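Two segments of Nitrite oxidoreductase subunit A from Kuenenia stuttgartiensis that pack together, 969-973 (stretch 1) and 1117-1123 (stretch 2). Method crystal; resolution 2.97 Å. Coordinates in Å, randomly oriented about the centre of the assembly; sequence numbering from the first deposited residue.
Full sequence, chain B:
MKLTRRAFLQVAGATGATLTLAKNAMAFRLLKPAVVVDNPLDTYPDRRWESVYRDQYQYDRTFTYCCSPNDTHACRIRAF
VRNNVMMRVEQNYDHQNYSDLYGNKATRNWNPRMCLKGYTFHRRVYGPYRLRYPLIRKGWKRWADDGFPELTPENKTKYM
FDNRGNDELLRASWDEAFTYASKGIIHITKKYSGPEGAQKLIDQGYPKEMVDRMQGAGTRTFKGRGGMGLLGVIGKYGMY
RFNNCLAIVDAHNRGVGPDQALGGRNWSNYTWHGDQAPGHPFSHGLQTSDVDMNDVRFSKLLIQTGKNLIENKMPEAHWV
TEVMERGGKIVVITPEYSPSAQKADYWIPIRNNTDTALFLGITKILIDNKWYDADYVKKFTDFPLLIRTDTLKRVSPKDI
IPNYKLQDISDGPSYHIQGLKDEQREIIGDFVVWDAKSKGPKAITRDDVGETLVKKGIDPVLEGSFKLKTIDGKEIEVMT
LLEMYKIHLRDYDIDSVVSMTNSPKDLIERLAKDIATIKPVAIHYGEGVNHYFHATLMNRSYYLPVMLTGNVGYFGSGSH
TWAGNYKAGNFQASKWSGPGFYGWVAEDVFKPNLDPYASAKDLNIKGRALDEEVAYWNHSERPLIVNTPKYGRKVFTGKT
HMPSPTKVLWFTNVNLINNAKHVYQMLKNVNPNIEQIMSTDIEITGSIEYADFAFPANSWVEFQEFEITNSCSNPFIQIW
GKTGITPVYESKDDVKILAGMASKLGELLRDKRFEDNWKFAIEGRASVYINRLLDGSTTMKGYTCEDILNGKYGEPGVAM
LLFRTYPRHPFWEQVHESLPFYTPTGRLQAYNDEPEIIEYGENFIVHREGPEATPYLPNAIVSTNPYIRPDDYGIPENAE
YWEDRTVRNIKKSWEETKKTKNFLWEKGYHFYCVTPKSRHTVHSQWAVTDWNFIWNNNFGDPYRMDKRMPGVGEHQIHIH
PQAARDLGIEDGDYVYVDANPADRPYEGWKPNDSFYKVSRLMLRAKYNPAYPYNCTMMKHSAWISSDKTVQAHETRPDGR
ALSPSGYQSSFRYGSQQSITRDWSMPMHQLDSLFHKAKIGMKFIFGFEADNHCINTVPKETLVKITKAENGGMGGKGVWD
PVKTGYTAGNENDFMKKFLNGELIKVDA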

# COMPACT_ATOMS: atom_id res chain seq x y z
N ILE B 969 6.16 28.27 4.52
CA ILE B 969 6.19 26.88 4.96
C ILE B 969 7.32 26.18 4.21
O ILE B 969 7.35 26.18 2.98
CB ILE B 969 4.85 26.18 4.70
CG1 ILE B 969 3.74 26.83 5.53
CG2 ILE B 969 4.95 24.69 4.99
CD1 ILE B 969 2.34 26.44 5.11
N GLU B 970 8.23 25.57 4.96
CA GLU B 970 9.30 24.78 4.38
C GLU B 970 8.92 23.31 4.44
O GLU B 970 8.14 22.89 5.30
CB GLU B 970 10.61 25.03 5.12
CG GLU B 970 11.81 24.42 4.47
CD GLU B 970 12.20 25.09 3.17
OE1 GLU B 970 11.90 26.29 3.01
OE2 GLU B 970 12.80 24.41 2.32
N ASP B 971 9.46 22.52 3.50
CA ASP B 971 9.15 21.09 3.46
C ASP B 971 9.53 20.42 4.77
O ASP B 971 10.67 20.52 5.24
CB ASP B 971 9.86 20.40 2.29
CG ASP B 971 9.55 18.89 2.22
OD1 ASP B 971 10.00 18.23 1.25
OD2 ASP B 971 8.86 18.34 3.11
N GLY B 972 8.57 19.70 5.34
CA GLY B 972 8.73 19.00 6.60
C GLY B 972 8.17 19.72 7.79
O GLY B 972 8.14 19.14 8.88
N ASP B 973 7.68 20.94 7.61
CA ASP B 973 7.08 21.69 8.71
C ASP B 973 5.67 21.19 8.99
O ASP B 973 4.98 20.68 8.10
CB ASP B 973 7.04 23.18 8.38
CG ASP B 973 8.41 23.81 8.35
OD1 ASP B 973 9.32 23.30 9.03
OD2 ASP B 973 8.58 24.83 7.65
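Stretch 2 (1117-1123) GVWDPVK

Stretch 1 folds as a type II beta turn from Glu 970 to Asp 973, closed by a backbone hydrogen bond from Asp 973 N to Glu 970 O (3.1 Å). The Asp 973 side chain braces the same turn: its OD2 accepts from Glu 970 N at 2.8 Å. Stretch 2 comes to this turn from nearly 150 residues further along the chain. It arrives extended through Val 1118 and Trp 1119, then changes to helical backbone angles from Asp 1120 onward, with Val 1122 N bonded to Trp 1119 O at 3.0 Å. The extended part runs alongside the turn in the same sense, Val 1118 lying nearest Glu 970 (CA to CA 7.4 Å) and Trp 1119 nearest Gly 972 (5.4 Å).

Trp 1119 covers the most surface. The CA-to-CB bond of Trp 1119 points toward the turn, bringing Trp 1119 CB to 3.6 Å from Asp 971 O and 4.0 Å from Gly 972 CA. With chi1 at -178° (t), the indole extends past the Asp 971 side chain, where Trp 1119 CZ3 lies 3.8 Å from Asp 971 OD2; the ring meets the turn obliquely. Gly 972 makes this closeness possible. A CB there would point toward stretch 2 and fall about 2.5 Å from Trp 1119 CB, a clash, while its phi of 99° and psi of -5° would also jam a CB against the preceding carbonyl oxygen. Turn geometry and packing thus both call for glycine.

Asp 971, the next largest contributor, makes its closest approaches through its carbonyl O, while its side chain lies along the indole. Asp 971 O also lies 3.5 Å from Val 1122 CG2. Val 1122, where the backbone angles are helical, points its CA-to-CB bond toward stretch 1. Val 1122 CG2 rests by Asp 971, and Val 1122 CG1 lies 3.3 Å from Glu 970 OE2. A short, branched side chain can therefore touch two neighbouring residues at once.

Glu 970 also packs with its aliphatic portion, Glu 970 CG lying 3.3 Å from Val 1118 CG2. The long side chain gives both valines a surface, its methylene carbon meeting one and a carboxylate oxygen reaching the other.

No direct hydrogen bond joins the stretches. Instead a water oxygen accepts from Trp 1119 N (2.9 Å) and donates to Asp 971 O (3.0 Å) and Asp 973 OD1 (2.6 Å). It links the backbone NH of stretch 2 to two acceptors of the turn, supplying polar cohesion to a contact otherwise made by packing, with 265 Å² buried over both sides.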

# COMPACT_ATOMS: atom_id res chain seq x y z
N GLY B 1117 15.15 24.87 13.74
CA GLY B 1117 15.69 24.78 12.40
C GLY B 1117 14.74 24.04 11.48
O GLY B 1117 13.56 23.82 11.76
N VAL B 1118 15.31 23.59 10.37
CA VAL B 1118 14.52 23.00 9.30
C VAL B 1118 14.66 21.48 9.32
O VAL B 1118 15.59 20.91 9.89
CB VAL B 1118 14.92 23.57 7.93
CG1 VAL B 1118 16.10 22.83 7.35
CG2 VAL B 1118 13.77 23.49 7.00
N TRP B 1119 13.68 20.81 8.72
CA TRP B 1119 13.72 19.36 8.61
C TRP B 1119 15.01 18.92 7.92
O TRP B 1119 15.41 19.49 6.90
CB TRP B 1119 12.49 18.88 7.83
CG TRP B 1119 12.34 17.40 7.67
CD1 TRP B 1119 12.33 16.44 8.64
CD2 TRP B 1119 12.14 16.72 6.43
NE1 TRP B 1119 12.15 15.20 8.08
CE2 TRP B 1119 12.03 15.35 6.72
CE3 TRP B 1119 12.05 17.14 5.10
CZ2 TRP B 1119 11.84 14.39 5.72
CZ3 TRP B 1119 11.86 16.20 4.11
CH2 TRP B 1119 11.75 14.84 4.43
N ASP B 1120 15.66 17.91 8.50
CA ASP B 1120 17.04 17.59 8.16
C ASP B 1120 17.31 17.37 6.67
O ASP B 1120 18.34 17.87 6.18
CB ASP B 1120 17.50 16.35 8.95
CG ASP B 1120 17.63 16.61 10.43
OD1 ASP B 1120 17.92 17.77 10.80
OD2 ASP B 1120 17.45 15.66 11.22
N PRO B 1121 16.48 16.65 5.90
CA PRO B 1121 16.81 16.45 4.47
C PRO B 1121 16.82 17.73 3.65
O PRO B 1121 17.37 17.73 2.54
CB PRO B 1121 15.72 15.48 3.99
CG PRO B 1121 15.31 14.76 5.21
CD PRO B 1121 15.37 15.78 6.31
N VAL B 1122 16.23 18.82 4.14
CA VAL B 1122 16.28 20.07 3.39
C VAL B 1122 17.69 20.66 3.44
O VAL B 1122 18.15 21.27 2.47
CB VAL B 1122 15.23 21.06 3.91
CG1 VAL B 1122 15.32 22.38 3.17
CG2 VAL B 1122 13.83 20.46 3.78
N LYS B 1123 18.39 20.47 4.56
CA LYS B 1123 19.77 20.96 4.67
C LYS B 1123 20.67 20.31 3.62
O LYS B 1123 21.64 20.93 3.18
CB LYS B 1123 20.32 20.69 6.07
CG LYS B 1123 19.57 21.38 7.19
CD LYS B 1123 20.13 20.97 8.55
CE LYS B 1123 19.33 21.56 9.69
NZ LYS B 1123 19.85 21.12 11.02
O HOH W 1 11.15 21.92 7.90